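Local coordinates for protein 6-O-methylguanine DNA methyltransferase (Enterococcus faecalis, PDB 2B6C) that is of unknown function but probably takes part in repairing alkylated DNA, as an all-helical member of the AlkD-like DNA alkylation repair family, at residues Q84-E89 and R111-S116; L120-L125 and K152-Q157; L147-K152 and L183-K188. All blocks are in the same frame, centred on the assembly; numbering follows the deposited sequence.

Contact 1. Residues Q84-E89 and R111-S116; sequences QRFSLE and RKFFGS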
loop_
_atom_site.group_PDB
_atom_site.type_symbol
_atom_site.label_atom_id
_atom_site.label_comp_id
_atom_site.label_asym_id
_atom_site.label_seq_id
_atom_site.Cartn_x
_atom_site.Cartn_y
_atom_site.Cartn_z
ATOM N N GLN B 84 -4.671 -5.129 -3.442
ATOM C CA GLN B 84 -4.500 -6.024 -2.301
ATOM C C GLN B 84 -5.787 -6.633 -1.751
ATOM O O GLN B 84 -5.736 -7.702 -1.146
ATOM C CB GLN B 84 -3.773 -5.310 -1.168
ATOM C CG GLN B 84 -2.366 -5.011 -1.513
ATOM C CD GLN B 84 -1.555 -4.627 -0.302
ATOM O OE1 GLN B 84 -1.569 -3.472 0.140
ATOM N NE2 GLN B 84 -0.817 -5.593 0.230
ATOM N N ARG B 85 -6.912 -5.953 -1.966
ATOM C CA ARG B 85 -8.225 -6.370 -1.480
ATOM C C ARG B 85 -8.881 -7.508 -2.275
ATOM O O ARG B 85 -9.837 -8.132 -1.794
ATOM C CB ARG B 85 -9.185 -5.165 -1.437
ATOM C CG ARG B 85 -8.741 -4.046 -0.466
ATOM C CD ARG B 85 -9.808 -2.936 -0.415
ATOM N NE ARG B 85 -11.077 -3.489 0.044
ATOM C CZ ARG B 85 -12.256 -2.882 0.018
ATOM N NH1 ARG B 85 -12.388 -1.641 -0.447
ATOM N NH2 ARG B 85 -13.319 -3.532 0.463
ATOM N N PHE B 86 -8.374 -7.790 -3.482
ATOM C CA PHE B 86 -9.004 -8.816 -4.310
ATOM C C PHE B 86 -8.433 -10.214 -4.113
ATOM O O PHE B 86 -7.222 -10.406 -4.145
ATOM C CB PHE B 86 -8.971 -8.437 -5.790
ATOM C CG PHE B 86 -9.533 -7.095 -6.060
ATOM C CD1 PHE B 86 -10.905 -6.859 -5.880
ATOM C CD2 PHE B 86 -8.714 -6.058 -6.476
ATOM C CE1 PHE B 86 -11.436 -5.611 -6.095
ATOM C CE2 PHE B 86 -9.257 -4.769 -6.699
ATOM C CZ PHE B 86 -10.609 -4.572 -6.513
ATOM N N SER B 87 -9.335 -11.183 -3.953
ATOM C CA SER B 87 -8.985 -12.596 -3.988
ATOM C C SER B 87 -8.747 -13.035 -5.430
ATOM O O SER B 87 -9.043 -12.285 -6.363
ATOM C CB SER B 87 -10.133 -13.407 -3.418
ATOM O OG SER B 87 -11.275 -13.170 -4.214
ATOM N N LEU B 88 -8.218 -14.247 -5.606
ATOM C CA LEU B 88 -8.046 -14.821 -6.927
ATOM C C LEU B 88 -9.334 -14.773 -7.727
ATOM O O LEU B 88 -9.317 -14.396 -8.881
ATOM C CB LEU B 88 -7.540 -16.270 -6.853
ATOM C CG LEU B 88 -7.424 -17.064 -8.181
ATOM C CD1 LEU B 88 -6.493 -16.395 -9.195
ATOM C CD2 LEU B 88 -6.942 -18.477 -7.862
ATOM N N GLU B 89 -10.441 -15.173 -7.109
ATOM C CA GLU B 89 -11.726 -15.268 -7.808
ATOM C C GLU B 89 -12.220 -13.908 -8.311
ATOM O O GLU B 89 -12.800 -13.820 -9.417
ATOM C CB GLU B 89 -12.774 -15.991 -6.939
ATOM C CG GLU B 89 -12.373 -16.179 -5.442
ATOM C CD GLU B 89 -11.237 -17.182 -5.204
ATOM O OE1 GLU B 89 -10.356 -16.899 -4.359
ATOM O OE2 GLU B 89 -11.226 -18.261 -5.859
ATOM N N ARG B 111 -3.613 -4.282 -17.859
ATOM C CA ARG B 111 -2.445 -5.138 -17.785
ATOM C C ARG B 111 -1.624 -4.811 -16.525
ATOM O O ARG B 111 -1.164 -5.730 -15.808
ATOM C CB ARG B 111 -1.577 -5.027 -19.052
ATOM C CG ARG B 111 -0.230 -5.823 -18.937
ATOM C CD ARG B 111 0.899 -4.901 -18.448
ATOM N NE ARG B 111 1.181 -3.901 -19.477
ATOM C CZ ARG B 111 1.873 -2.789 -19.272
ATOM N NH1 ARG B 111 2.361 -2.539 -18.069
ATOM N NH2 ARG B 111 2.088 -1.941 -20.273
ATOM N N LYS B 112 -1.465 -3.516 -16.270
ATOM C CA LYS B 112 -0.838 -3.018 -15.042
ATOM C C LYS B 112 -1.533 -3.503 -13.788
ATOM O O LYS B 112 -0.866 -3.884 -12.856
ATOM C CB LYS B 112 -0.735 -1.490 -15.028
ATOM C CG LYS B 112 0.340 -1.003 -15.928
ATOM C CD LYS B 112 0.304 0.530 -16.135
ATOM C CE LYS B 112 0.757 0.911 -17.553
ATOM N NZ LYS B 112 1.279 2.317 -17.647
ATOM N N PHE B 113 -2.867 -3.495 -13.773
ATOM C CA PHE B 113 -3.608 -4.104 -12.676
ATOM C C PHE B 113 -3.283 -5.595 -12.474
ATOM O O PHE B 113 -2.975 -6.014 -11.338
ATOM C CB PHE B 113 -5.114 -3.884 -12.834
ATOM C CG PHE B 113 -5.929 -4.663 -11.859
ATOM C CD1 PHE B 113 -6.006 -4.262 -10.513
ATOM C CD2 PHE B 113 -6.608 -5.805 -12.270
ATOM C CE1 PHE B 113 -6.778 -4.981 -9.599
ATOM C CE2 PHE B 113 -7.361 -6.538 -11.386
ATOM C CZ PHE B 113 -7.464 -6.116 -10.032
ATOM N N PHE B 114 -3.359 -6.393 -13.545
ATOM C CA PHE B 114 -3.046 -7.839 -13.449
ATOM C C PHE B 114 -1.582 -8.095 -13.078
ATOM O O PHE B 114 -1.279 -9.029 -12.330
ATOM C CB PHE B 114 -3.493 -8.617 -14.715
ATOM C CG PHE B 114 -5.006 -8.654 -14.875
ATOM C CD1 PHE B 114 -5.781 -9.537 -14.110
ATOM C CD2 PHE B 114 -5.650 -7.795 -15.752
ATOM C CE1 PHE B 114 -7.181 -9.557 -14.225
ATOM C CE2 PHE B 114 -7.040 -7.795 -15.875
ATOM C CZ PHE B 114 -7.813 -8.679 -15.098
ATOM N N GLY B 115 -0.682 -7.246 -13.570
ATOM C CA GLY B 115 0.742 -7.397 -13.271
ATOM C C GLY B 115 1.019 -7.064 -11.821
ATOM O O GLY B 115 1.849 -7.716 -11.184
ATOM N N SER B 116 0.348 -6.033 -11.298
ATOM C CA SER B 116 0.515 -5.675 -9.882
ATOM C C SER B 116 0.008 -6.759 -8.952
ATOM O O SER B 116 0.636 -7.002 -7.920
ATOM C CB SER B 116 -0.183 -4.371 -9.503
ATOM O OG SER B 116 0.270 -3.413 -10.418
#
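F86 and F113 make this contact on their own, ring against ring, and both are buried. The helical segment begins at R111, whose side chain turns elsewhere and packs on L149.

At F113 the side chain leaves with CG anti to the backbone N (chi1 171°), which carries the far end of the ring to the loop. Its CE1 and CZ reach CD2 and CE2 of F86; F86 CD2 to F113 CZ is 3.8 Å, and F86 CE2 to F113 CE1 is also 3.8 Å. F86 CD2 lies in the plane of the F113 ring, at its edge, whereas F113 CZ approaches the F86 ring obliquely. With centroids 5.8 Å apart and planes at 78°, the rings meet obliquely. F94 meets each of these two rings edge-to-face.

The packing joins helix 104-120 to the turn that leads into helix 88-94, within an all-helical fold probably built of HEAT-like helical repeats, as in AlkD. S87 is the N-cap of helix 88-94: its OG caps a backbone N just beyond E89, and E90 OE1 answers at S87 N, as in a capping box. F86 O is held from helix 104-120 by W117 NE1.

Next along, F114 turns a face to its neighbour: F113 CD2 stands 3.9 Å above the F114 ring plane, over its centre. F132 meets F114 edge-to-face. At S116 the backbone and the side chain share one acceptor. K112 O accepts S116 N at 2.9 Å and S116 OG at 2.7 Å, the two donors arriving from opposite faces of the carbonyl plane, so the serine hydroxyl is folded back onto its own helix.

Contact 2. Residues L120-L125 and K152-Q157; sequences LHLTEL and KEKTNQ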
loop_
_atom_site.group_PDB
_atom_site.type_symbol
_atom_site.label_atom_id
_atom_site.label_comp_id
_atom_site.label_asym_id
_atom_site.label_seq_id
_atom_site.Cartn_x
_atom_site.Cartn_y
_atom_site.Cartn_z
ATOM N N LEU B 120 2.100 -9.136 -6.369
ATOM C CA LEU B 120 1.704 -9.406 -4.980
ATOM C C LEU B 120 1.439 -10.887 -4.659
ATOM O O LEU B 120 1.438 -11.264 -3.501
ATOM C CB LEU B 120 0.475 -8.564 -4.605
ATOM C CG LEU B 120 0.700 -7.041 -4.640
ATOM C CD1 LEU B 120 -0.642 -6.297 -4.635
ATOM C CD2 LEU B 120 1.572 -6.611 -3.450
ATOM N N HIS B 121 1.188 -11.718 -5.672
ATOM C CA HIS B 121 0.750 -13.120 -5.479
ATOM C C HIS B 121 1.404 -13.994 -6.556
ATOM O O HIS B 121 0.718 -14.534 -7.457
ATOM C CB HIS B 121 -0.777 -13.238 -5.628
ATOM C CG HIS B 121 -1.558 -12.300 -4.757
ATOM N ND1 HIS B 121 -1.955 -12.627 -3.473
ATOM C CD2 HIS B 121 -2.028 -11.051 -4.989
ATOM C CE1 HIS B 121 -2.629 -11.616 -2.950
ATOM N NE2 HIS B 121 -2.701 -10.653 -3.855
ATOM N N LEU B 122 2.723 -14.111 -6.462
ATOM C CA LEU B 122 3.589 -14.638 -7.505
ATOM C C LEU B 122 3.356 -16.101 -7.809
ATOM O O LEU B 122 3.599 -16.542 -8.932
ATOM C CB LEU B 122 5.059 -14.441 -7.121
ATOM C CG LEU B 122 5.674 -13.086 -7.483
ATOM C CD1 LEU B 122 6.990 -12.881 -6.688
ATOM C CD2 LEU B 122 5.912 -12.978 -8.999
ATOM N N THR B 123 2.900 -16.850 -6.812
ATOM C CA THR B 123 2.492 -18.229 -7.022
ATOM C C THR B 123 1.272 -18.360 -7.956
ATOM O O THR B 123 1.077 -19.431 -8.552
ATOM C CB THR B 123 2.239 -18.984 -5.678
ATOM O OG1 THR B 123 1.154 -18.367 -4.961
ATOM C CG2 THR B 123 3.515 -18.975 -4.808
ATOM N N GLU B 124 0.476 -17.291 -8.087
ATOM C CA GLU B 124 -0.669 -17.284 -9.018
ATOM C C GLU B 124 -0.353 -16.776 -10.420
ATOM O O GLU B 124 -1.267 -16.602 -11.224
ATOM C CB GLU B 124 -1.833 -16.461 -8.469
ATOM C CG GLU B 124 -2.388 -16.952 -7.151
ATOM C CD GLU B 124 -3.052 -18.301 -7.235
ATOM O OE1 GLU B 124 -3.369 -18.819 -6.159
ATOM O OE2 GLU B 124 -3.276 -18.842 -8.349
ATOM N N LEU B 125 0.912 -16.476 -10.695
ATOM C CA LEU B 125 1.334 -15.997 -12.020
ATOM C C LEU B 125 0.876 -16.962 -13.129
ATOM O O LEU B 125 0.238 -16.528 -14.105
ATOM C CB LEU B 125 2.856 -15.761 -12.089
ATOM C CG LEU B 125 3.529 -15.203 -13.365
ATOM C CD1 LEU B 125 4.910 -14.673 -13.035
ATOM C CD2 LEU B 125 3.634 -16.197 -14.512
ATOM N N LYS B 152 10.796 -8.426 -13.857
ATOM C CA LYS B 152 12.256 -8.539 -13.820
ATOM C C LYS B 152 12.729 -9.975 -13.623
ATOM O O LYS B 152 12.440 -10.833 -14.452
ATOM C CB LYS B 152 12.842 -7.597 -12.767
ATOM C CG LYS B 152 12.532 -6.139 -13.054
ATOM C CD LYS B 152 12.997 -5.282 -11.948
ATOM C CE LYS B 152 12.633 -3.830 -12.210
ATOM N NZ LYS B 152 12.788 -3.040 -10.939
ATOM N N GLU B 153 13.429 -10.234 -12.517
ATOM C CA GLU B 153 14.014 -11.551 -12.272
ATOM C C GLU B 153 12.930 -12.578 -11.870
ATOM O O GLU B 153 13.161 -13.784 -11.917
ATOM C CB GLU B 153 15.146 -11.442 -11.232
ATOM C CG GLU B 153 16.326 -10.505 -11.631
ATOM C CD GLU B 153 16.171 -9.031 -11.184
ATOM O OE1 GLU B 153 17.062 -8.212 -11.490
ATOM O OE2 GLU B 153 15.179 -8.684 -10.518
ATOM N N LYS B 154 11.739 -12.084 -11.508
ATOM C CA LYS B 154 10.585 -12.934 -11.156
ATOM C C LYS B 154 9.813 -13.420 -12.399
ATOM O O LYS B 154 8.869 -14.194 -12.288
ATOM C CB LYS B 154 9.632 -12.198 -10.182
ATOM C CG LYS B 154 10.246 -11.829 -8.799
ATOM C CD LYS B 154 9.413 -10.706 -8.110
ATOM C CE LYS B 154 10.135 -10.030 -6.908
ATOM N NZ LYS B 154 9.723 -10.511 -5.524
ATOM N N THR B 155 10.214 -12.949 -13.576
ATOM C CA THR B 155 9.608 -13.362 -14.852
ATOM C C THR B 155 9.695 -14.877 -15.050
ATOM O O THR B 155 10.743 -15.495 -14.783
ATOM C CB THR B 155 10.326 -12.644 -16.044
ATOM O OG1 THR B 155 10.079 -11.249 -15.943
ATOM C CG2 THR B 155 9.788 -13.084 -17.390
ATOM N N ASN B 156 8.592 -15.460 -15.523
ATOM C CA ASN B 156 8.533 -16.857 -15.881
ATOM C C ASN B 156 8.813 -16.951 -17.372
ATOM O O ASN B 156 7.994 -16.544 -18.200
ATOM C CB ASN B 156 7.146 -17.434 -15.546
ATOM C CG ASN B 156 7.018 -18.917 -15.878
ATOM O OD1 ASN B 156 7.350 -19.364 -16.984
ATOM N ND2 ASN B 156 6.472 -19.682 -14.926
ATOM N N GLN B 157 9.983 -17.518 -17.690
ATOM C CA GLN B 157 10.554 -17.533 -19.031
ATOM C C GLN B 157 9.745 -18.359 -19.979
ATOM O O GLN B 157 9.531 -17.969 -21.122
ATOM C CB GLN B 157 11.996 -18.094 -18.998
ATOM C CG GLN B 157 12.997 -17.103 -18.446
ATOM C CD GLN B 157 14.369 -17.712 -18.173
ATOM O OE1 GLN B 157 15.317 -16.992 -17.844
ATOM N NE2 GLN B 157 14.493 -19.023 -18.347
#
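The N156 side chain meets L125 at CB, short of its flat carboxamide: L125 CD2 lies 3.9 Å from N156 CB. CG of N156 is anti to the backbone N (chi1 -179°), and OD1 bonds L159 N, making N156 the N-cap of helix 157-166. The H121 ring, on the same loop as L125, stacks on W117. The contact joins two interhelical loops, one between helices 104-120 and 125-132 and one ahead of helix 157-166, in an all-helical fold probably of HEAT-like repeats, as in AlkD.

No hydrogen bond crosses between the segments. L122 and K154 side chains cross at about a right angle, L122 CD1 lying 3.6 Å from K154 CD and L122 CD2 4.0 Å from K154 CB. The bend at the end of the exposed lysine (chi4 -100°) keeps K154 NZ 3.8 Å from L122 CD1. L125 CD1 also approaches K154 O, at 4.1 Å. K154 and L125 are both modelled in two conformers, so their contacts are described for one of them and are less certain.

The K152-T155 turn is pinned internally: T155 OG1 at 2.8 Å and T155 N at 3.2 Å approach K152 O from the same face of its plane.

Contact 3. Residues L147-K152 and L183-K188; sequences LQLMLK and LRQYSK. With SO4 (sulfate ion), chain J.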
loop_
_atom_site.group_PDB
_atom_site.type_symbol
_atom_site.label_atom_id
_atom_site.label_comp_id
_atom_site.label_asym_id
_atom_site.label_seq_id
_atom_site.Cartn_x
_atom_site.Cartn_y
_atom_site.Cartn_z
ATOM N N LEU B 147 2.041 -9.287 -19.328
ATOM C CA LEU B 147 1.757 -9.510 -17.903
ATOM C C LEU B 147 3.001 -9.304 -17.037
ATOM O O LEU B 147 2.911 -8.807 -15.906
ATOM C CB LEU B 147 1.189 -10.921 -17.672
ATOM C CG LEU B 147 0.739 -11.294 -16.248
ATOM C CD1 LEU B 147 -0.320 -10.306 -15.713
ATOM C CD2 LEU B 147 0.240 -12.732 -16.209
ATOM N N GLN B 148 4.167 -9.647 -17.594
ATOM C CA GLN B 148 5.390 -9.736 -16.800
ATOM C C GLN B 148 6.384 -8.577 -16.993
ATOM O O GLN B 148 7.506 -8.662 -16.513
ATOM C CB GLN B 148 6.069 -11.067 -17.105
ATOM C CG GLN B 148 5.075 -12.253 -17.128
ATOM C CD GLN B 148 5.784 -13.568 -17.058
ATOM O OE1 GLN B 148 6.333 -13.931 -16.010
ATOM N NE2 GLN B 148 5.844 -14.264 -18.177
ATOM N N LEU B 149 5.949 -7.490 -17.647
ATOM C CA LEU B 149 6.832 -6.361 -18.020
ATOM C C LEU B 149 7.571 -5.782 -16.840
ATOM O O LEU B 149 8.686 -5.279 -16.982
ATOM C CB LEU B 149 6.044 -5.217 -18.671
ATOM C CG LEU B 149 5.487 -5.428 -20.076
ATOM C CD1 LEU B 149 4.846 -4.142 -20.642
ATOM C CD2 LEU B 149 6.536 -5.950 -21.017
HETATM N N MSE B 150 6.926 -5.812 -15.676
HETATM C CA MSE B 150 7.540 -5.253 -14.490
HETATM C C MSE B 150 8.091 -6.322 -13.546
HETATM O O MSE B 150 8.496 -5.991 -12.458
HETATM C CB MSE B 150 6.555 -4.314 -13.763
HETATM C CG MSE B 150 6.089 -3.118 -14.632
HETATM SE SE MSE B 150 7.589 -2.079 -15.334
HETATM C CE MSE B 150 7.074 -1.900 -17.131
ATOM N N LEU B 151 8.113 -7.590 -13.957
ATOM C CA LEU B 151 8.512 -8.667 -13.034
ATOM C C LEU B 151 10.020 -8.929 -12.894
ATOM O O LEU B 151 10.462 -9.590 -11.926
ATOM C CB LEU B 151 7.776 -9.975 -13.361
ATOM C CG LEU B 151 6.283 -9.892 -13.027
ATOM C CD1 LEU B 151 5.570 -11.205 -13.293
ATOM C CD2 LEU B 151 6.047 -9.392 -11.598
ATOM N N LYS B 152 10.796 -8.426 -13.857
ATOM C CA LYS B 152 12.256 -8.539 -13.820
ATOM C C LYS B 152 12.729 -9.975 -13.623
ATOM O O LYS B 152 12.440 -10.833 -14.452
ATOM C CB LYS B 152 12.842 -7.597 -12.767
ATOM C CG LYS B 152 12.532 -6.139 -13.054
ATOM C CD LYS B 152 12.997 -5.282 -11.948
ATOM C CE LYS B 152 12.633 -3.830 -12.210
ATOM N NZ LYS B 152 12.788 -3.040 -10.939
ATOM N N LEU B 183 10.090 -8.330 -24.888
ATOM C CA LEU B 183 11.505 -8.674 -25.077
ATOM C C LEU B 183 12.423 -7.551 -24.630
ATOM O O LEU B 183 13.395 -7.799 -23.909
ATOM C CB LEU B 183 11.785 -9.110 -26.517
ATOM C CG LEU B 183 11.103 -10.438 -26.856
ATOM C CD1 LEU B 183 11.087 -10.662 -28.364
ATOM C CD2 LEU B 183 11.696 -11.626 -26.081
ATOM N N ARG B 184 12.078 -6.324 -25.020
ATOM C CA ARG B 184 12.759 -5.122 -24.559
ATOM C C ARG B 184 12.883 -5.047 -23.033
ATOM O O ARG B 184 13.990 -4.880 -22.518
ATOM C CB ARG B 184 12.051 -3.880 -25.095
ATOM C CG ARG B 184 12.712 -2.561 -24.827
ATOM C CD ARG B 184 11.783 -1.558 -25.408
ATOM N NE ARG B 184 12.321 -0.225 -25.524
ATOM C CZ ARG B 184 12.573 0.414 -26.667
ATOM N NH1 ARG B 184 12.433 -0.173 -27.851
ATOM N NH2 ARG B 184 13.021 1.651 -26.614
ATOM N N GLN B 185 11.765 -5.196 -22.325
ATOM C CA GLN B 185 11.760 -5.139 -20.854
ATOM C C GLN B 185 12.550 -6.267 -20.222
ATOM O O GLN B 185 13.351 -6.042 -19.282
ATOM C CB GLN B 185 10.320 -5.205 -20.312
ATOM C CG GLN B 185 9.551 -3.878 -20.394
ATOM C CD GLN B 185 10.271 -2.768 -19.638
ATOM O OE1 GLN B 185 10.767 -1.825 -20.242
ATOM N NE2 GLN B 185 10.304 -2.874 -18.303
ATOM N N TYR B 186 12.295 -7.490 -20.690
ATOM C CA TYR B 186 12.994 -8.624 -20.117
ATOM C C TYR B 186 14.514 -8.596 -20.388
ATOM O O TYR B 186 15.304 -9.049 -19.536
ATOM C CB TYR B 186 12.347 -9.954 -20.502
ATOM C CG TYR B 186 12.889 -11.103 -19.697
ATOM C CD1 TYR B 186 13.003 -11.002 -18.293
ATOM C CD2 TYR B 186 13.293 -12.293 -20.325
ATOM C CE1 TYR B 186 13.520 -12.048 -17.537
ATOM C CE2 TYR B 186 13.820 -13.363 -19.566
ATOM C CZ TYR B 186 13.920 -13.226 -18.176
ATOM O OH TYR B 186 14.431 -14.258 -17.430
ATOM N N SER B 187 14.936 -8.026 -21.518
ATOM C CA SER B 187 16.387 -7.882 -21.794
ATOM C C SER B 187 17.147 -7.046 -20.764
ATOM O O SER B 187 18.379 -7.112 -20.679
ATOM C CB SER B 187 16.638 -7.305 -23.189
ATOM O OG SER B 187 16.308 -5.926 -23.213
ATOM N N LYS B 188 16.426 -6.228 -20.004
ATOM C CA LYS B 188 17.084 -5.417 -18.954
ATOM C C LYS B 188 17.541 -6.282 -17.786
ATOM O O LYS B 188 18.354 -5.865 -16.974
ATOM C CB LYS B 188 16.151 -4.308 -18.451
ATOM C CG LYS B 188 15.720 -3.325 -19.569
ATOM C CD LYS B 188 14.695 -2.318 -19.026
ATOM C CE LYS B 188 14.077 -1.518 -20.161
ATOM N NZ LYS B 188 13.113 -0.482 -19.673
HETATM S S SO4 J . 12.081 2.172 -22.708
HETATM O O1 SO4 J . 12.527 3.539 -22.499
HETATM O O2 SO4 J . 11.493 2.052 -24.040
HETATM O O3 SO4 J . 11.054 1.883 -21.712
HETATM O O4 SO4 J . 13.191 1.231 -22.598
#
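L149 and Q185 carry this contact, which fastens the turn after helix 138-146 to the C-terminal part of helix 173-186 in the all-helical, probably HEAT-like fold. The turn itself is a type I beta turn from Q148 to L151, closed by L151 N to Q148 O at 2.8 Å.

At L149 the grip is both polar and apolar. Q185 NE2 donates to L149 O at 3.2 Å, almost straight (172°), with the acceptor nearly in the glutamine amide plane. Seen from the carbonyl, however, the donor is tilted 32° from its plane. Beside this bond L149 CD2 packs on Q185 CG at 3.7 Å, the two side chains crossing at about a right angle. The bend of the glutamine at chi2 (-58°) brings its amide round to the turn. The other end of that amide is fixed as well, K188 NZ giving Q185 OE1 a 2.8 Å bond. K188 NZ and R184 NE also make weak bonds to a sulfate that Y214 OH holds too; the ion was probably picked up during crystallisation, and R184 has a salt bridge to E210.

M150, a selenomethionine, starts away from the helix but bends back, so that its CE lies 3.6 Å from Q185 NE2; the two side chains run oblique to each other.

K152 takes part through its backbone. Y186, with its OH bonded to Q157 OE1 and its ring meeting W193, turns an edge to the turn: K152 O lies near the ring plane, 3.5 Å from Y186 CE1.

From the N terminus, contact 1 comes first, closing a loop of 21 residues that contains the rest of helix 88-94 and the start of helix 104-120. Contact 2 opens only after it, and closes a loop of 26 residues holding helices 125-132 and 138-146. Contact 3 closes one of 30, with helix 157-166 and most of helix 173-186. Contacts 2 and 3 cross: 147-152 starts between the segments of contact 2, and the two share K152. Q148 OE1 also probably bonds N156 N, joining them. L88 touches E124, linking contacts 1 and 2, while R111 meets L149 across to contact 3. Together they run from helix 88-94 to helix 173-186.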